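Tegument protein VP22 (Human herpesvirus 1, PDB 4XAL) serves as a tegument protein of the virion that supports late viral mRNA accumulation and translation, modulates the viral host-shutoff RNase and stabilises microtubules during infection. Local coordinates at residues A[78-81]-A[82-86]; A[32-35]-A[36-39]. All coordinates share one frame; numbering follows the deposited sequence.

From the N terminus, this core domain of VP22 reaches interaction 2 first: residues 32-39 fold back on themselves in a proline-rich turn just before the long helix 41-74. Interaction 1 comes after that helix, where Thr78 caps helix 79-88 and residues 78-86 form its opening turns. Both are local: interaction 2 closes a beta turn, interaction 1 joins successive helical turns, each within one continuous run. They follow in series, neither nesting nor crossing. The centres of interactions 1 and 2 lie about 53 Å apart, on opposite sides of the chain's centre. Side chains of both reach helix 41-74, near its start from interaction 2 and near its end from interaction 1.

Interaction 1 (A[78-81]-A[82-86])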
ATOM      1  N   THR A  78       6.864  15.985 -23.629  1.00 16.42           N
ATOM      2  CA  THR A  78       6.303  17.347 -23.692  1.00 17.39           C
ATOM      3  C   THR A  78       5.107  17.461 -22.766  1.00 20.42           C
ATOM      4  O   THR A  78       4.532  16.442 -22.371  1.00 17.33           O
ATOM      5  CB  THR A  78       5.829  17.744 -25.105  1.00 17.09           C
ATOM      6  OG1 THR A  78       4.680  16.970 -25.476  1.00 19.19           O
ATOM      7  CG2 THR A  78       6.931  17.555 -26.127  1.00 20.24           C
ATOM      8  N   ASP A  79       4.704  18.693 -22.446  1.00 18.79           N
ATOM      9  CA  ASP A  79       3.504  18.897 -21.628  1.00 20.26           C
ATOM     10  C   ASP A  79       2.279  18.331 -22.320  1.00 19.16           C
ATOM     11  O   ASP A  79       1.366  17.802 -21.673  1.00 16.33           O
ATOM     12  CB  ASP A  79       3.288  20.381 -21.325  1.00 18.03           C
ATOM     13  CG  ASP A  79       4.233  20.897 -20.271  1.00 19.29           C
ATOM     14  OD1 ASP A  79       5.081  20.113 -19.806  1.00 18.76           O
ATOM     15  OD2 ASP A  79       4.143  22.098 -19.927  1.00 23.42           O
ATOM     16  N   GLU A  80       2.258  18.435 -23.647  1.00 17.85           N
ATOM     17  CA  GLU A  80       1.157  17.882 -24.421  1.00 18.28           C
ATOM     18  C   GLU A  80       1.108  16.356 -24.305  1.00 15.55           C
ATOM     19  O   GLU A  80       0.021  15.775 -24.198  1.00 17.96           O
ATOM     20  CB  GLU A  80       1.277  18.300 -25.894  1.00 24.75           C
ATOM     21  CG  GLU A  80       0.275  17.625 -26.833  1.00 30.93           C
ATOM     22  CD  GLU A  80      -1.183  17.812 -26.419  1.00 39.98           C
ATOM     23  OE1 GLU A  80      -1.508  18.814 -25.743  1.00 42.67           O
ATOM     24  OE2 GLU A  80      -2.017  16.953 -26.788  1.00 38.81           O
ATOM     25  N   ASP A  81       2.270  15.708 -24.353  1.00 14.61           N
ATOM     26  CA  ASP A  81       2.339  14.255 -24.144  1.00 15.06           C
ATOM     27  C   ASP A  81       1.722  13.901 -22.802  1.00 16.56           C
ATOM     28  O   ASP A  81       1.009  12.906 -22.639  1.00 16.47           O
ATOM     29  CB  ASP A  81       3.781  13.749 -24.125  1.00 15.20           C
ATOM     30  CG  ASP A  81       4.423  13.716 -25.491  1.00 16.30           C
ATOM     31  OD1 ASP A  81       3.734  13.988 -26.494  1.00 19.19           O
ATOM     32  OD2 ASP A  81       5.621  13.395 -25.528  1.00 16.61           O
ATOM     33  N   LEU A  82       2.069  14.710 -21.819  1.00 14.94           N
ATOM     34  CA  LEU A  82       1.687  14.415 -20.445  1.00 14.01           C
ATOM     35  C   LEU A  82       0.186  14.566 -20.278  1.00 15.86           C
ATOM     36  O   LEU A  82      -0.463  13.731 -19.651  1.00 16.77           O
ATOM     37  CB  LEU A  82       2.462  15.328 -19.498  1.00 14.94           C
ATOM     38  CG  LEU A  82       2.180  15.142 -18.014  1.00 17.17           C
ATOM     39  CD1 LEU A  82       2.393  13.677 -17.628  1.00 17.51           C
ATOM     40  CD2 LEU A  82       3.118  16.062 -17.248  1.00 18.04           C
ATOM     41  N   ASN A  83      -0.374  15.625 -20.858  1.00 14.36           N
ATOM     42  CA  ASN A  83      -1.821  15.812 -20.895  1.00 19.63           C
ATOM     43  C   ASN A  83      -2.530  14.586 -21.464  1.00 19.71           C
ATOM     44  O   ASN A  83      -3.555  14.145 -20.949  1.00 18.59           O
ATOM     45  CB  ASN A  83      -2.172  17.051 -21.726  1.00 22.59           C
ATOM     46  CG  ASN A  83      -3.655  17.366 -21.719  1.00 35.18           C
ATOM     47  OD1 ASN A  83      -4.283  17.422 -20.660  1.00 43.26           O
ATOM     48  ND2 ASN A  83      -4.222  17.591 -22.902  1.00 43.71           N
ATOM     49  N   GLU A  84      -1.978  14.046 -22.547  1.00 15.95           N
ATOM     50  CA  GLU A  84      -2.521  12.844 -23.162  1.00 15.93           C
ATOM     51  C   GLU A  84      -2.434  11.642 -22.226  1.00 15.65           C
ATOM     52  O   GLU A  84      -3.391  10.856 -22.094  1.00 16.20           O
ATOM     53  CB  GLU A  84      -1.778  12.552 -24.474  1.00 17.43           C
ATOM     54  CG  GLU A  84      -2.068  13.585 -25.552  1.00 18.40           C
ATOM     55  CD  GLU A  84      -0.981  13.676 -26.606  1.00 22.61           C
ATOM     56  OE1 GLU A  84      -0.042  12.861 -26.597  1.00 20.67           O
ATOM     57  OE2 GLU A  84      -1.058  14.589 -27.451  1.00 31.08           O
ATOM     58  N   LEU A  85      -1.280  11.483 -21.591  1.00 14.21           N
ATOM     59  CA  LEU A  85      -1.065  10.329 -20.721  1.00 15.07           C
ATOM     60  C   LEU A  85      -2.030  10.371 -19.535  1.00 16.26           C
ATOM     61  O   LEU A  85      -2.598   9.346 -19.149  1.00 16.58           O
ATOM     62  CB  LEU A  85       0.383  10.280 -20.236  1.00 15.70           C
ATOM     63  CG  LEU A  85       0.695   9.225 -19.173  1.00 16.86           C
ATOM     64  CD1 LEU A  85       0.565   7.821 -19.757  1.00 20.31           C
ATOM     65  CD2 LEU A  85       2.079   9.438 -18.579  1.00 17.44           C
ATOM     66  N   LEU A  86      -2.213  11.559 -18.957  1.00 18.07           N
ATOM     67  CA  LEU A  86      -3.154  11.721 -17.847  1.00 16.57           C
ATOM     68  C   LEU A  86      -4.540  11.218 -18.233  1.00 20.50           C
ATOM     69  O   LEU A  86      -5.212  10.554 -17.447  1.00 16.90           O
ATOM     70  CB  LEU A  86      -3.231  13.184 -17.418  1.00 18.85           C
ATOM     71  CG  LEU A  86      -1.974  13.754 -16.771  1.00 19.16           C
ATOM     72  CD1 LEU A  86      -2.113  15.273 -16.598  1.00 20.73           C
ATOM     73  CD2 LEU A  86      -1.740  13.097 -15.436  1.00 19.22           C
TER
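The carboxylates of Glu80 and Glu84 meet one helical turn apart, their planes 74° from each other. One face of the Glu84 group is turned to the helix backbone: Glu80 O lies almost directly over Glu84 CD at 3.3 Å. Glu84 OE2 approaches Glu80 OE2 from only slightly off the plane of the Glu80 group, and these oxygens are 2.6 Å apart. A separation that short suggests that one of the two acids holds a proton, though the geometry does not settle it. The same Glu84 oxygen touches the Glu80 chain at CG, 3.4 Å away. Torsions account for the meeting. Glu80 bends at chi2 (56°), turning its carboxylate toward the next turn, while Glu84 places CG opposite its carbonyl carbon (chi1 -68°) and runs extended back toward the N-terminal end. Asp81 adds a third acid: its OD1 is 3.9 Å from Glu84 OE1, but its OD2 is held by the backbone N of Arg77. This concentration of negative charge near the start of a helix is probably eased by the positive end of the helix dipole.

Beneath the side chains, Asn83 N donates to Asp79 O at 2.9 Å, and Leu85 N to Asp81 O at 2.9 Å. At the start of the helix Thr78 is the N-cap: its OG1 accepts from Asp81 N at 2.9 Å. Away from the acids, Leu82 lies on Trp71, and the buried Leu85 packs against Leu70, Trp71 and Ser74, all of helix 41-74. The arrangement is a threonine N-cap followed by an acidic first turn, opening helix 79-88; Leu82 to Leu86 probably form the start of a nuclear export signal that runs on to Thr94, as in related proteins.

Interaction 2 (A[32-35]-A[36-39]); sequences PPNP and DAPW
Pro32 and Trp39 approach from the two ends of residues 32-39, and their side chains meet at a slant. The proline touches the five-membered part of the indole mainly through Pro32 CG, which lies 3.4 Å from Trp39 CD1, with Trp39 NE1 slightly farther off. Trp39 has CG opposite its carbonyl carbon (chi1 -64°), which swings the indole back to the proline. Further along, the methyl of Ala37 rests against the ring of Pro33, with Ala37 CB 3.6 Å from Pro33 CD; CG of that ring is almost as near, so the methyl meets a ring side rather than a single corner.

Inside both apolar pairs, at the closed end of the loop, the chain reverses through a type I beta turn from Asn34 to Ala37, with Pro35 and Asp36 at its two central positions. Ala37 N donates to Asn34 O at 3.0 Å (N-H...O angle 162°), although it comes from well above the carbonyl plane. An Asx turn is superimposed on it: Asn34 OD1 accepts from Asp36 N at 3.3 Å, a longer and more bent bond. Asn34 has CG between its backbone N and carbonyl carbon (chi1 53°), which folds the amide over the turn and directs OD1 to the backbone. Pro35 has no N-H to offer, so Asp36 N is the first backbone donor after Asn34.

A water lies within hydrogen-bonding distance of Asn34 O (3.0 Å) and Ala37 O (2.7 Å), its protons probably shared among more acceptors than they can serve. On the helix side, Pro32 touches Val43, while Trp39 lies on Ala44 and Asn47, bringing both against the first turns of helix 41-74.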
ATOM      1  N   PRO A  32      -2.361  -7.495  24.319  1.00 27.49           N
ATOM      2  CA  PRO A  32      -3.236  -8.631  24.671  1.00 24.07           C
ATOM      3  C   PRO A  32      -2.471  -9.878  25.143  1.00 31.13           C
ATOM      4  O   PRO A  32      -1.559 -10.336  24.457  1.00 27.99           O
ATOM      5  CB  PRO A  32      -3.975  -8.927  23.359  1.00 22.70           C
ATOM      6  CG  PRO A  32      -4.012  -7.612  22.639  1.00 20.39           C
ATOM      7  CD  PRO A  32      -2.700  -6.928  22.994  1.00 23.50           C
ATOM      8  N   PRO A  33      -2.850 -10.433  26.305  1.00 30.39           N
ATOM      9  CA  PRO A  33      -2.088 -11.531  26.920  1.00 27.86           C
ATOM     10  C   PRO A  33      -2.145 -12.861  26.170  1.00 28.66           C
ATOM     11  O   PRO A  33      -1.200 -13.638  26.253  1.00 31.56           O
ATOM     12  CB  PRO A  33      -2.734 -11.667  28.306  1.00 31.35           C
ATOM     13  CG  PRO A  33      -4.092 -11.080  28.153  1.00 34.28           C
ATOM     14  CD  PRO A  33      -3.911  -9.938  27.196  1.00 31.20           C
ATOM     15  N   ASN A  34      -3.236 -13.136  25.466  1.00 26.45           N
ATOM     16  CA  ASN A  34      -3.341 -14.357  24.683  1.00 22.63           C
ATOM     17  C   ASN A  34      -4.258 -14.124  23.478  1.00 25.38           C
ATOM     18  O   ASN A  34      -4.945 -13.110  23.430  1.00 25.34           O
ATOM     19  CB  ASN A  34      -3.854 -15.506  25.550  1.00 30.83           C
ATOM     20  CG  ASN A  34      -5.130 -15.166  26.249  1.00 37.13           C
ATOM     21  OD1 ASN A  34      -6.212 -15.222  25.652  1.00 38.79           O
ATOM     22  ND2 ASN A  34      -5.024 -14.817  27.529  1.00 39.30           N
ATOM     23  N   PRO A  35      -4.254 -15.047  22.503  1.00 26.20           N
ATOM     24  CA  PRO A  35      -5.006 -14.815  21.258  1.00 28.01           C
ATOM     25  C   PRO A  35      -6.500 -14.530  21.432  1.00 31.82           C
ATOM     26  O   PRO A  35      -7.094 -13.902  20.543  1.00 25.62           O
ATOM     27  CB  PRO A  35      -4.813 -16.128  20.491  1.00 27.97           C
ATOM     28  CG  PRO A  35      -3.499 -16.622  20.953  1.00 28.74           C
ATOM     29  CD  PRO A  35      -3.420 -16.259  22.406  1.00 28.10           C
ATOM     30  N   ASP A  36      -7.101 -14.976  22.535  1.00 22.94           N
ATOM     31  CA  ASP A  36      -8.542 -14.850  22.694  1.00 27.09           C
ATOM     32  C   ASP A  36      -8.904 -13.727  23.644  1.00 23.92           C
ATOM     33  O   ASP A  36     -10.079 -13.478  23.905  1.00 26.86           O
ATOM     34  CB  ASP A  36      -9.150 -16.169  23.189  1.00 29.53           C
ATOM     35  CG  ASP A  36      -9.203 -17.234  22.103  1.00 40.18           C
ATOM     36  OD1 ASP A  36      -9.460 -16.897  20.920  1.00 42.20           O
ATOM     37  OD2 ASP A  36      -8.976 -18.420  22.428  1.00 43.41           O
ATOM     38  N   ALA A  37      -7.896 -13.039  24.163  1.00 22.85           N
ATOM     39  CA  ALA A  37      -8.149 -11.942  25.084  1.00 24.62           C
ATOM     40  C   ALA A  37      -8.808 -10.746  24.401  1.00 27.29           C
ATOM     41  O   ALA A  37      -8.334 -10.255  23.374  1.00 24.95           O
ATOM     42  CB  ALA A  37      -6.852 -11.512  25.758  1.00 29.91           C
ATOM     43  N   PRO A  38      -9.901 -10.253  24.985  1.00 26.49           N
ATOM     44  CA  PRO A  38     -10.556  -9.053  24.456  1.00 26.68           C
ATOM     45  C   PRO A  38      -9.644  -7.830  24.476  1.00 27.75           C
ATOM     46  O   PRO A  38      -9.006  -7.513  25.487  1.00 21.02           O
ATOM     47  CB  PRO A  38     -11.762  -8.866  25.391  1.00 29.29           C
ATOM     48  CG  PRO A  38     -11.419  -9.655  26.631  1.00 29.65           C
ATOM     49  CD  PRO A  38     -10.606 -10.811  26.154  1.00 31.85           C
ATOM     50  N   TRP A  39      -9.569  -7.143  23.340  1.00 19.27           N
ATOM     51  CA  TRP A  39      -8.805  -5.915  23.247  1.00 18.77           C
ATOM     52  C   TRP A  39      -9.450  -4.803  24.029  1.00 23.96           C
ATOM     53  O   TRP A  39     -10.660  -4.622  23.969  1.00 23.71           O
ATOM     54  CB  TRP A  39      -8.685  -5.435  21.791  1.00 18.92           C
ATOM     55  CG  TRP A  39      -7.939  -6.327  20.857  1.00 17.66           C
ATOM     56  CD1 TRP A  39      -7.096  -7.359  21.170  1.00 18.88           C
ATOM     57  CD2 TRP A  39      -7.967  -6.245  19.429  1.00 15.78           C
ATOM     58  NE1 TRP A  39      -6.595  -7.926  20.013  1.00 16.79           N
ATOM     59  CE2 TRP A  39      -7.119  -7.255  18.933  1.00 15.76           C
ATOM     60  CE3 TRP A  39      -8.639  -5.416  18.524  1.00 18.67           C
ATOM     61  CZ2 TRP A  39      -6.926  -7.465  17.567  1.00 14.87           C
ATOM     62  CZ3 TRP A  39      -8.442  -5.623  17.157  1.00 13.97           C
ATOM     63  CH2 TRP A  39      -7.597  -6.642  16.696  1.00 13.78           C
TER
HETATM   64  O   HOH W   1      -6.295 -10.999  21.788  1.00 19.88           O